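PDB 4UYT: flocculation protein FLO11 from Saccharomyces cerevisiae, which mediates homotypic yeast cell-cell adhesion during flocculation and supports cell-substrate adhesion, invasive and pseudohyphal growth and biofilm formation, here represented by its N-terminal adhesin domain. Local coordinates for residues 80-83 / 88-91; 9-14 / 34-39; 150-153 / 159-162; 124-129 / 135-140. All coordinates share one frame; numbering follows the deposited sequence. Where two conformers were deposited one is given.

Contact 1 (80-83 / 88-91); sequences QLYG and TYLI
The beta hairpin of strands 79-83 and 88-89 sets Tyr-82 against Tyr-89 as a non-hydrogen-bonded antiparallel pair, with both rings on one face of the sheet. The rings meet edge-to-face, planes at 83°: the edge of Tyr-89 is turned to the face of Tyr-82, with Tyr-89 CD1 3.8 Å from Tyr-82 CE1. The next pair is hydrogen-bonded, Gly-83 N to Thr-88 O at 2.9 Å and Thr-88 N to Gly-83 O at 3.0 Å. Beyond the tyrosines, Leu-90 N donates a hydrogen bond to Leu-81 O at 2.9 Å. On its other edge strand 79-83 carries a classic beta bulge, where Leu-81 and Tyr-82 both face Leu-67 of strand 64-70. Thr-88, beta-branched and at home in an extended chain, turns CG2 toward Gln-80 O (3.5 Å), while its OG1 bonds to Glu-86 O. Gln-80 CG stands opposite the backbone N (chi1 -162°), and the bend at chi2 returns NE2 to Tyr-82 O (3.1 Å) from above the carbonyl plane. Glycine suits position 83 because the Gln-80 amide lies where a CB would project. Leu-81 CB lies 4.2 Å from Ile-91 CG2, and both side chains touch Phe-97 of strand 96-104, in another sheet.

Contact 2 (9-14 / 34-39); sequences NSIVNG and LDVTSV. With NA (sodium ion), chain G.
Ile-11 rests on strand 32-43 by two branches, one for each of two valines. Ile-11 CG2 lies 3.9 Å from Val-36 CG1, and the longer arm carries Ile-11 CD1 to 3.9 Å from Val-39 CG2. With CG1 set beside the backbone N (chi1 -58°) and CG2 anti to it, the branches diverge along the strand, one to each valine. Ile-11 CG2 also comes within 3.5 Å of Val-36 O, while Ile-11 CD1 settles against the backbone, 3.6 Å from Ser-38 CA. Val-36 meets the isoleucine at about a right angle; Val-39 meets it at a slant. Both valines are buried and beta-branched, as suits an extended strand.

The strand that holds Val-12 and Asn-13 pairs with strand 166-169, and that strand also sends Phe-166 onto Val-36 and Trp-168 onto Val-39. The contact thus lies where two sheets of the fibronectin type III-like domain face each other, the one containing 12-13 and the one containing 32-43, with Ile-11 partly exposed.

The outer side of strand 32-43 is chemically different. Ser-38 points away from Ile-11, and in one of its two conformers Ser-38 OG is 2.9 Å from a sodium ion, long for this ion and, resting on one conformer, less certain; Gln-48 O and a water 2.4 Å from the sodium ion also bind the metal. The Ile-11 side is held by dispersion and by the exclusion of water, so the contact depends on the fit of branched side chains and fixes no direction by polar bonding.

Contact 3 (150-153 / 159-162); sequences CNNY and SQTD
The side-chain amides of Asn-152 and Gln-160 meet with their planes 81° apart. Over one face of the Asn-152 amide lies the aliphatic CB of Gln-160, 3.7 Å from Asn-152 CG. The polar ends of the two groups also come close, but both amides are probably turned over in the model and Gln-160 has a second conformer, so the identity of the facing atoms is doubtful. The third flat group, the ring of Tyr-153, has Cys-150 O at its edge, in plane. The tyrosine reaches that place because its CG sits between the backbone N and the carbonyl carbon (chi1 48°), which turns the ring back along its own chain; of its side chain, CB comes nearest the other segment, 4.0 Å from Ser-159 CA.

The backbones join through one straight bond, Gln-160 N to Asn-152 O at 2.8 Å (164° at the hydrogen), with the donor tilted from the carbonyl plane. A water extends this link: it accepts from Asn-152 N at 2.8 Å and hydrogen-bonds to Ser-159 OG at 3.1 Å. A small hydroxyl suits position 159, which is buried yet must serve polar neighbours. Thr-161 OG1 has Gly-149 O and Phe-163 O as hydrogen-bond partners, while its methyl CG2 packs 4.1 Å from Asn-152 CB.

Cys-150 leads away to a disulfide with Cys-15, and Asp-162 OD2 accepts from Ser-147 N. The result is an irregular connection between strands 143-147 and 166-169, pinched by a single bridge of Tyr-153 with Ser-159 and tied to the N-terminal part of the domain by the disulfide.

Contact 4 (124-129 / 135-140); sequences EYLQGS and SSWQWG
Tyr-125 and Trp-137 cross at about a right angle where strand 120-125 gives way to the long loop before strand 143-147, near one end of the fibronectin type III-like domain. Their ring planes are inclined at 49°, with the tyrosine ring and the six-membered ring of the indole centred 4.9 Å apart. In this oblique meeting Trp-137 CH2 lies over one face of the tyrosine ring, displaced toward its rim, and is 3.4 Å from Tyr-125 CG.

Leu-126 CG lies over one face of the indole, toward its rim, and Leu-126 CD1 is 3.7 Å from Trp-137 CB; a branched apolar side chain suits contact with the flat indole. CE3 of Trp-139 approaches the opposite face, also toward the rim, so the indole has an aliphatic and an aromatic neighbour on its two faces. Trp-137 extends its ring toward strand 120-125 because CG stands anti to the backbone N (chi1 177°). The tyrosine is buried, and its OH is hydrogen-bonded to the hydroxyl of Tyr-32; the two tryptophans remain partly exposed. Such a cluster is consistent with the aromatic bands on the surface of the Flo11 domain that confer homophilic binding.

The polar edge of the indole is turned back to its own loop: Trp-137 NE1 donates to a lone pair of Gly-140 O at 2.7 Å, with a bent N-H...O angle of 144°.

All four contacts are partly buried, but at different depths: the centre of contact 2 is about 11 Å from the centre of the chain, that of contact 4 about 21 Å, and those of contacts 1 and 3 about 14 Å. Contacts 1 and 4 draw on the same five-stranded sheet, one through a bonded hairpin with aromatic trim, the other through side chains alone. Contact 2 is mainly apolar, between strands of two sheets, whereas contact 3 relies on backbone, hydroxyl and water in a loop. Those two meet directly, Gly-14 C lying 3.4 Å from Cys-150 SG. Contacts 1 and 4, though their centres are about 17 Å apart, do not touch.

Contact 1 (80-83 / 88-91)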
loop_
_atom_site.group_PDB
_atom_site.type_symbol
_atom_site.label_atom_id
_atom_site.label_comp_id
_atom_site.label_asym_id
_atom_site.label_seq_id
_atom_site.Cartn_x
_atom_site.Cartn_y
_atom_site.Cartn_z
ATOM N N GLN A 80 4.725 -10.149 4.148
ATOM C CA GLN A 80 5.926 -9.668 4.790
ATOM C C GLN A 80 6.881 -9.076 3.767
ATOM O O GLN A 80 7.202 -9.711 2.765
ATOM C CB GLN A 80 6.606 -10.803 5.553
ATOM C CG GLN A 80 7.596 -10.297 6.599
ATOM C CD GLN A 80 6.941 -9.849 7.895
ATOM O OE1 GLN A 80 5.973 -10.441 8.362
ATOM N NE2 GLN A 80 7.477 -8.799 8.482
ATOM N N LEU A 81 7.355 -7.857 4.026
ATOM C CA LEU A 81 8.322 -7.200 3.127
ATOM C C LEU A 81 9.709 -7.151 3.733
ATOM O O LEU A 81 10.691 -7.277 3.018
ATOM C CB LEU A 81 7.885 -5.784 2.727
ATOM C CG LEU A 81 6.529 -5.734 2.031
ATOM C CD1 LEU A 81 6.201 -4.290 1.698
ATOM C CD2 LEU A 81 6.489 -6.589 0.774
ATOM N N TYR A 82 9.779 -6.995 5.050
ATOM C CA TYR A 82 11.042 -6.942 5.736
ATOM C C TYR A 82 10.817 -7.415 7.152
ATOM O O TYR A 82 9.870 -7.004 7.821
ATOM C CB TYR A 82 11.584 -5.525 5.761
ATOM C CG TYR A 82 13.025 -5.431 6.143
ATOM C CD1 TYR A 82 14.009 -5.562 5.187
ATOM C CD2 TYR A 82 13.399 -5.201 7.452
ATOM C CE1 TYR A 82 15.344 -5.434 5.514
ATOM C CE2 TYR A 82 14.720 -5.067 7.797
ATOM C CZ TYR A 82 15.685 -5.180 6.824
ATOM O OH TYR A 82 17.007 -5.041 7.158
ATOM N N GLY A 83 11.703 -8.250 7.631
ATOM C CA GLY A 83 11.677 -8.611 9.014
ATOM C C GLY A 83 12.735 -9.643 9.317
ATOM O O GLY A 83 12.804 -10.686 8.668
ATOM N N THR A 88 12.960 -12.230 6.118
ATOM C CA THR A 88 12.426 -11.661 4.912
ATOM C C THR A 88 13.081 -10.341 4.603
ATOM O O THR A 88 13.068 -9.434 5.421
ATOM C CB THR A 88 10.919 -11.466 5.073
ATOM O OG1 THR A 88 10.305 -12.724 5.372
ATOM C CG2 THR A 88 10.317 -10.925 3.805
ATOM N N TYR A 89 13.628 -10.216 3.401
ATOM C CA TYR A 89 14.415 -9.035 3.008
ATOM C C TYR A 89 14.089 -8.681 1.567
ATOM O O TYR A 89 14.902 -8.844 0.671
ATOM C CB TYR A 89 15.917 -9.312 3.220
ATOM C CG TYR A 89 16.183 -9.920 4.585
ATOM C CD1 TYR A 89 16.183 -9.148 5.741
ATOM C CD2 TYR A 89 16.410 -11.283 4.731
ATOM C CE1 TYR A 89 16.408 -9.695 6.985
ATOM C CE2 TYR A 89 16.650 -11.849 5.977
ATOM C CZ TYR A 89 16.643 -11.047 7.106
ATOM O OH TYR A 89 16.857 -11.531 8.371
ATOM N N LEU A 90 12.865 -8.217 1.346
ATOM C CA LEU A 90 12.353 -8.029 -0.012
ATOM C C LEU A 90 12.286 -6.588 -0.457
ATOM O O LEU A 90 11.799 -6.305 -1.556
ATOM C CB LEU A 90 10.975 -8.663 -0.130
ATOM C CG LEU A 90 10.963 -10.173 0.093
ATOM C CD1 LEU A 90 9.525 -10.649 0.144
ATOM C CD2 LEU A 90 11.746 -10.891 -0.991
ATOM N N ILE A 91 12.722 -5.670 0.401
ATOM C CA ILE A 91 12.880 -4.275 0.055
ATOM C C ILE A 91 14.181 -3.787 0.630
ATOM O O ILE A 91 14.644 -4.299 1.646
ATOM C CB ILE A 91 11.711 -3.404 0.567
ATOM C CG1 ILE A 91 11.578 -3.422 2.101
ATOM C CG2 ILE A 91 10.414 -3.855 -0.065
ATOM C CD1 ILE A 91 12.029 -2.132 2.752
#

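Contact 2 (9-14 / 34-39)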
loop_
_atom_site.group_PDB
_atom_site.type_symbol
_atom_site.label_atom_id
_atom_site.label_comp_id
_atom_site.label_asym_id
_atom_site.label_seq_id
_atom_site.Cartn_x
_atom_site.Cartn_y
_atom_site.Cartn_z
ATOM N N ASN A 9 -5.164 -1.545 -18.436
ATOM C CA ASN A 9 -4.601 -0.320 -18.988
ATOM C C ASN A 9 -4.805 0.895 -18.081
ATOM O O ASN A 9 -3.902 1.682 -17.937
ATOM C CB ASN A 9 -5.184 -0.024 -20.355
ATOM C CG ASN A 9 -4.760 -1.031 -21.414
ATOM O OD1 ASN A 9 -3.801 -1.797 -21.264
ATOM N ND2 ASN A 9 -5.507 -1.056 -22.503
ATOM N N SER A 10 -5.967 1.020 -17.494
ATOM C CA SER A 10 -6.326 2.209 -16.696
ATOM C C SER A 10 -6.452 1.847 -15.222
ATOM O O SER A 10 -7.392 1.190 -14.817
ATOM C CB SER A 10 -7.650 2.759 -17.185
ATOM O OG SER A 10 -8.068 3.889 -16.425
ATOM N N ILE A 11 -5.545 2.375 -14.410
ATOM C CA ILE A 11 -5.535 2.189 -12.983
ATOM C C ILE A 11 -5.855 3.560 -12.415
ATOM O O ILE A 11 -5.114 4.509 -12.643
ATOM C CB ILE A 11 -4.167 1.683 -12.491
ATOM C CG1 ILE A 11 -3.799 0.363 -13.172
ATOM C CG2 ILE A 11 -4.174 1.552 -10.991
ATOM C CD1 ILE A 11 -2.342 0.015 -13.023
ATOM N N VAL A 12 -6.962 3.674 -11.704
ATOM C CA VAL A 12 -7.499 4.987 -11.337
ATOM C C VAL A 12 -7.421 5.217 -9.835
ATOM O O VAL A 12 -7.928 4.420 -9.048
ATOM C CB VAL A 12 -8.937 5.121 -11.823
ATOM C CG1 VAL A 12 -9.468 6.515 -11.551
ATOM C CG2 VAL A 12 -9.012 4.798 -13.306
ATOM N N ASN A 13 -6.818 6.348 -9.455
ATOM C CA ASN A 13 -6.904 6.854 -8.098
ATOM C C ASN A 13 -8.333 7.285 -7.870
ATOM O O ASN A 13 -8.834 8.164 -8.570
ATOM C CB ASN A 13 -5.915 7.989 -7.966
ATOM C CG ASN A 13 -5.982 8.714 -6.636
ATOM O OD1 ASN A 13 -7.013 8.777 -5.981
ATOM N ND2 ASN A 13 -4.867 9.288 -6.239
ATOM N N GLY A 14 -9.009 6.636 -6.916
ATOM C CA GLY A 14 -10.429 6.848 -6.723
ATOM C C GLY A 14 -10.830 8.071 -5.933
ATOM O O GLY A 14 -12.012 8.313 -5.789
ATOM N N LEU A 34 1.483 6.435 -1.928
ATOM C CA LEU A 34 1.338 5.114 -2.529
ATOM C C LEU A 34 0.712 5.262 -3.890
ATOM O O LEU A 34 -0.278 5.981 -4.030
ATOM C CB LEU A 34 0.504 4.188 -1.620
ATOM C CG LEU A 34 0.291 2.762 -2.132
ATOM C CD1 LEU A 34 0.157 1.772 -0.970
ATOM C CD2 LEU A 34 -0.901 2.612 -3.062
ATOM N N ASP A 35 1.264 4.550 -4.876
ATOM C CA ASP A 35 0.665 4.434 -6.181
ATOM C C ASP A 35 0.565 2.945 -6.531
ATOM O O ASP A 35 1.402 2.153 -6.167
ATOM C CB ASP A 35 1.510 5.174 -7.228
ATOM C CG ASP A 35 0.793 5.416 -8.516
ATOM O OD1 ASP A 35 -0.445 5.286 -8.577
ATOM O OD2 ASP A 35 1.497 5.832 -9.469
ATOM N N VAL A 36 -0.456 2.605 -7.277
ATOM C CA VAL A 36 -0.624 1.254 -7.853
ATOM C C VAL A 36 -0.167 1.363 -9.293
ATOM O O VAL A 36 -0.797 2.032 -10.105
ATOM C CB VAL A 36 -2.069 0.749 -7.736
ATOM C CG1 VAL A 36 -2.179 -0.615 -8.426
ATOM C CG2 VAL A 36 -2.511 0.669 -6.283
ATOM N N THR A 37 0.978 0.761 -9.592
ATOM C CA THR A 37 1.628 0.955 -10.861
ATOM C C THR A 37 1.327 -0.100 -11.926
ATOM O O THR A 37 1.542 0.154 -13.104
ATOM C CB THR A 37 3.143 1.068 -10.676
ATOM O OG1 THR A 37 3.631 -0.138 -10.098
ATOM C CG2 THR A 37 3.493 2.264 -9.775
ATOM N N SER A 38 0.862 -1.276 -11.543
ATOM C CA SER A 38 0.379 -2.258 -12.500
ATOM C C SER A 38 -0.641 -3.144 -11.827
ATOM O O SER A 38 -0.567 -3.407 -10.624
ATOM C CB SER A 38 1.494 -3.122 -13.101
ATOM O OG SER A 38 2.179 -3.824 -12.102
ATOM N N VAL A 39 -1.546 -3.638 -12.657
ATOM C CA VAL A 39 -2.590 -4.558 -12.262
ATOM C C VAL A 39 -2.740 -5.563 -13.385
ATOM O O VAL A 39 -2.928 -5.180 -14.532
ATOM C CB VAL A 39 -3.925 -3.824 -12.017
ATOM C CG1 VAL A 39 -5.036 -4.837 -11.772
ATOM C CG2 VAL A 39 -3.842 -2.820 -10.873
HETATM NA NA NA G . 1.045 -6.353 -11.400
HETATM O O HOH W 1 2.192 -8.291 -12.250
#

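Contact 3 (150-153 / 159-162)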
loop_
_atom_site.group_PDB
_atom_site.type_symbol
_atom_site.label_atom_id
_atom_site.label_comp_id
_atom_site.label_asym_id
_atom_site.label_seq_id
_atom_site.Cartn_x
_atom_site.Cartn_y
_atom_site.Cartn_z
ATOM N N CYS A 150 -10.684 5.214 -0.019
ATOM C CA CYS A 150 -11.462 6.412 -0.363
ATOM C C CYS A 150 -12.747 6.548 0.434
ATOM O O CYS A 150 -13.469 7.502 0.227
ATOM C CB CYS A 150 -11.810 6.381 -1.854
ATOM S SG CYS A 150 -10.417 6.539 -2.970
ATOM N N ASN A 151 -13.012 5.619 1.335
ATOM C CA ASN A 151 -14.270 5.494 2.055
ATOM C C ASN A 151 -14.257 5.969 3.488
ATOM O O ASN A 151 -15.158 5.634 4.235
ATOM C CB ASN A 151 -14.684 3.994 2.035
ATOM C CG ASN A 151 -13.546 3.015 2.477
ATOM O OD1 ASN A 151 -12.321 3.358 2.522
ATOM N ND2 ASN A 151 -13.947 1.753 2.742
ATOM N N ASN A 152 -13.254 6.754 3.871
ATOM C CA ASN A 152 -13.153 7.182 5.255
ATOM C C ASN A 152 -12.539 8.566 5.329
ATOM O O ASN A 152 -11.334 8.686 5.215
ATOM C CB ASN A 152 -12.316 6.130 5.989
ATOM C CG ASN A 152 -12.274 6.304 7.483
ATOM O OD1 ASN A 152 -12.967 7.140 8.042
ATOM N ND2 ASN A 152 -11.413 5.521 8.139
ATOM N N TYR A 153 -13.362 9.601 5.495
ATOM C CA TYR A 153 -12.895 10.980 5.423
ATOM C C TYR A 153 -13.758 11.836 6.314
ATOM O O TYR A 153 -14.890 11.499 6.622
ATOM C CB TYR A 153 -12.918 11.470 3.979
ATOM C CG TYR A 153 -14.206 11.173 3.277
ATOM C CD1 TYR A 153 -15.308 11.973 3.455
ATOM C CD2 TYR A 153 -14.321 10.068 2.440
ATOM C CE1 TYR A 153 -16.499 11.702 2.824
ATOM C CE2 TYR A 153 -15.502 9.784 1.800
ATOM C CZ TYR A 153 -16.584 10.607 2.001
ATOM O OH TYR A 153 -17.773 10.338 1.371
ATOM N N SER A 159 -8.766 12.971 4.477
ATOM C CA SER A 159 -8.948 11.542 4.631
ATOM C C SER A 159 -8.631 11.102 6.060
ATOM O O SER A 159 -7.774 11.643 6.715
ATOM C CB SER A 159 -8.065 10.755 3.663
ATOM O OG SER A 159 -8.550 9.431 3.638
ATOM N N GLN A 160 -9.280 10.023 6.477
ATOM C CA GLN A 160 -8.897 9.304 7.687
ATOM C C GLN A 160 -8.152 8.008 7.332
ATOM O O GLN A 160 -7.899 7.162 8.187
ATOM C CB GLN A 160 -10.129 9.109 8.569
ATOM C CG GLN A 160 -10.563 10.447 9.167
ATOM C CD GLN A 160 -11.993 10.493 9.662
ATOM O OE1 GLN A 160 -12.765 9.555 9.475
ATOM N NE2 GLN A 160 -12.359 11.607 10.293
ATOM N N THR A 161 -7.803 7.886 6.052
ATOM C CA THR A 161 -6.774 6.965 5.556
ATOM C C THR A 161 -5.564 7.811 5.136
ATOM O O THR A 161 -5.621 9.042 5.046
ATOM C CB THR A 161 -7.236 6.163 4.321
ATOM O OG1 THR A 161 -7.330 7.060 3.225
ATOM C CG2 THR A 161 -8.550 5.464 4.597
ATOM N N ASP A 162 -4.470 7.114 4.879
ATOM C CA ASP A 162 -3.216 7.722 4.513
ATOM C C ASP A 162 -2.903 7.710 3.028
ATOM O O ASP A 162 -2.072 8.508 2.567
ATOM C CB ASP A 162 -2.121 7.020 5.299
ATOM C CG ASP A 162 -2.452 7.008 6.775
ATOM O OD1 ASP A 162 -2.460 8.114 7.376
ATOM O OD2 ASP A 162 -2.806 5.921 7.273
HETATM O O HOH W 2 -10.919 7.731 2.564
#

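Contact 4 (124-129 / 135-140)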
loop_
_atom_site.group_PDB
_atom_site.type_symbol
_atom_site.label_atom_id
_atom_site.label_comp_id
_atom_site.label_asym_id
_atom_site.label_seq_id
_atom_site.Cartn_x
_atom_site.Cartn_y
_atom_site.Cartn_z
ATOM N N GLU A 124 7.615 -0.691 11.476
ATOM C CA GLU A 124 8.248 -0.628 12.785
ATOM C C GLU A 124 9.680 -0.208 12.558
ATOM O O GLU A 124 10.501 -0.987 12.072
ATOM C CB GLU A 124 8.212 -1.984 13.512
ATOM C CG GLU A 124 6.830 -2.464 13.909
ATOM C CD GLU A 124 6.839 -3.813 14.627
ATOM O OE1 GLU A 124 7.916 -4.416 14.836
ATOM O OE2 GLU A 124 5.739 -4.284 14.977
ATOM N N TYR A 125 9.983 1.019 12.975
ATOM C CA TYR A 125 11.336 1.519 13.013
ATOM C C TYR A 125 11.851 1.518 14.450
ATOM O O TYR A 125 11.086 1.597 15.414
ATOM C CB TYR A 125 11.382 2.952 12.499
ATOM C CG TYR A 125 11.044 3.157 11.032
ATOM C CD1 TYR A 125 12.030 3.035 10.059
ATOM C CD2 TYR A 125 9.785 3.600 10.628
ATOM C CE1 TYR A 125 11.773 3.283 8.715
ATOM C CE2 TYR A 125 9.522 3.869 9.293
ATOM C CZ TYR A 125 10.515 3.718 8.331
ATOM O OH TYR A 125 10.315 4.014 6.996
ATOM N N LEU A 126 13.162 1.418 14.585
ATOM C CA LEU A 126 13.823 1.586 15.881
ATOM C C LEU A 126 13.433 0.534 16.914
ATOM O O LEU A 126 13.540 0.785 18.112
ATOM C CB LEU A 126 13.563 2.988 16.480
ATOM C CG LEU A 126 14.094 4.232 15.768
ATOM C CD1 LEU A 126 14.013 5.419 16.716
ATOM C CD2 LEU A 126 15.528 4.052 15.289
ATOM N N GLN A 127 13.002 -0.638 16.472
ATOM C CA GLN A 127 12.729 -1.753 17.363
ATOM C C GLN A 127 13.808 -2.786 17.154
ATOM O O GLN A 127 14.574 -2.715 16.187
ATOM C CB GLN A 127 11.341 -2.344 17.101
ATOM C CG GLN A 127 10.192 -1.394 17.427
ATOM C CD GLN A 127 10.156 -0.955 18.883
ATOM O OE1 GLN A 127 9.783 0.178 19.196
ATOM N NE2 GLN A 127 10.550 -1.844 19.779
ATOM N N GLY A 128 13.898 -3.735 18.077
ATOM C CA GLY A 128 14.909 -4.766 17.976
ATOM C C GLY A 128 16.283 -4.134 17.863
ATOM O O GLY A 128 16.584 -3.137 18.540
ATOM N N SER A 129 17.104 -4.692 16.977
ATOM C CA SER A 129 18.464 -4.221 16.798
ATOM C C SER A 129 18.531 -2.842 16.150
ATOM O O SER A 129 19.559 -2.192 16.200
ATOM C CB SER A 129 19.279 -5.238 15.992
ATOM O OG SER A 129 18.664 -5.538 14.756
ATOM N N SER A 135 19.364 7.803 18.262
ATOM C CA SER A 135 19.894 9.150 18.434
ATOM C C SER A 135 19.884 9.991 17.163
ATOM O O SER A 135 19.905 11.221 17.248
ATOM C CB SER A 135 21.316 9.097 19.010
ATOM O OG SER A 135 22.246 8.625 18.053
ATOM N N SER A 136 19.841 9.343 15.997
ATOM C CA SER A 136 19.843 10.063 14.726
ATOM C C SER A 136 18.477 10.037 14.044
ATOM O O SER A 136 18.314 10.538 12.935
ATOM C CB SER A 136 20.916 9.509 13.794
ATOM O OG SER A 136 20.706 8.143 13.526
ATOM N N TRP A 137 17.485 9.476 14.719
ATOM C CA TRP A 137 16.145 9.428 14.168
ATOM C C TRP A 137 15.542 10.834 14.174
ATOM O O TRP A 137 15.575 11.527 15.181
ATOM C CB TRP A 137 15.287 8.464 14.979
ATOM C CG TRP A 137 13.906 8.444 14.479
ATOM C CD1 TRP A 137 12.893 9.225 14.915
ATOM C CD2 TRP A 137 13.376 7.641 13.403
ATOM N NE1 TRP A 137 11.763 8.976 14.187
ATOM C CE2 TRP A 137 12.030 8.002 13.261
ATOM C CE3 TRP A 137 13.910 6.656 12.559
ATOM C CZ2 TRP A 137 11.203 7.428 12.308
ATOM C CZ3 TRP A 137 13.093 6.077 11.629
ATOM C CH2 TRP A 137 11.753 6.476 11.495
ATOM N N GLN A 138 14.976 11.247 13.043
ATOM C CA GLN A 138 14.417 12.582 12.959
ATOM C C GLN A 138 13.152 12.669 12.121
ATOM O O GLN A 138 12.881 13.722 11.546
ATOM C CB GLN A 138 15.478 13.545 12.444
ATOM C CG GLN A 138 16.057 13.197 11.089
ATOM C CD GLN A 138 17.097 14.196 10.629
ATOM O OE1 GLN A 138 18.224 13.833 10.299
ATOM N NE2 GLN A 138 16.731 15.467 10.624
ATOM N N TRP A 139 12.369 11.596 12.084
ATOM C CA TRP A 139 11.216 11.586 11.212
ATOM C C TRP A 139 9.904 11.304 11.943
ATOM O O TRP A 139 8.944 10.898 11.290
ATOM C CB TRP A 139 11.449 10.615 10.032
ATOM C CG TRP A 139 12.716 10.930 9.308
ATOM C CD1 TRP A 139 12.921 11.921 8.394
ATOM C CD2 TRP A 139 13.979 10.305 9.512
ATOM N NE1 TRP A 139 14.230 11.926 7.984
ATOM C CE2 TRP A 139 14.910 10.955 8.669
ATOM C CE3 TRP A 139 14.412 9.248 10.316
ATOM C CZ2 TRP A 139 16.251 10.568 8.605
ATOM C CZ3 TRP A 139 15.739 8.868 10.254
ATOM C CH2 TRP A 139 16.646 9.536 9.416
ATOM N N GLY A 140 9.837 11.535 13.252
ATOM C CA GLY A 140 8.578 11.400 13.981
ATOM C C GLY A 140 8.232 9.985 14.381
ATOM O O GLY A 140 9.113 9.176 14.672
#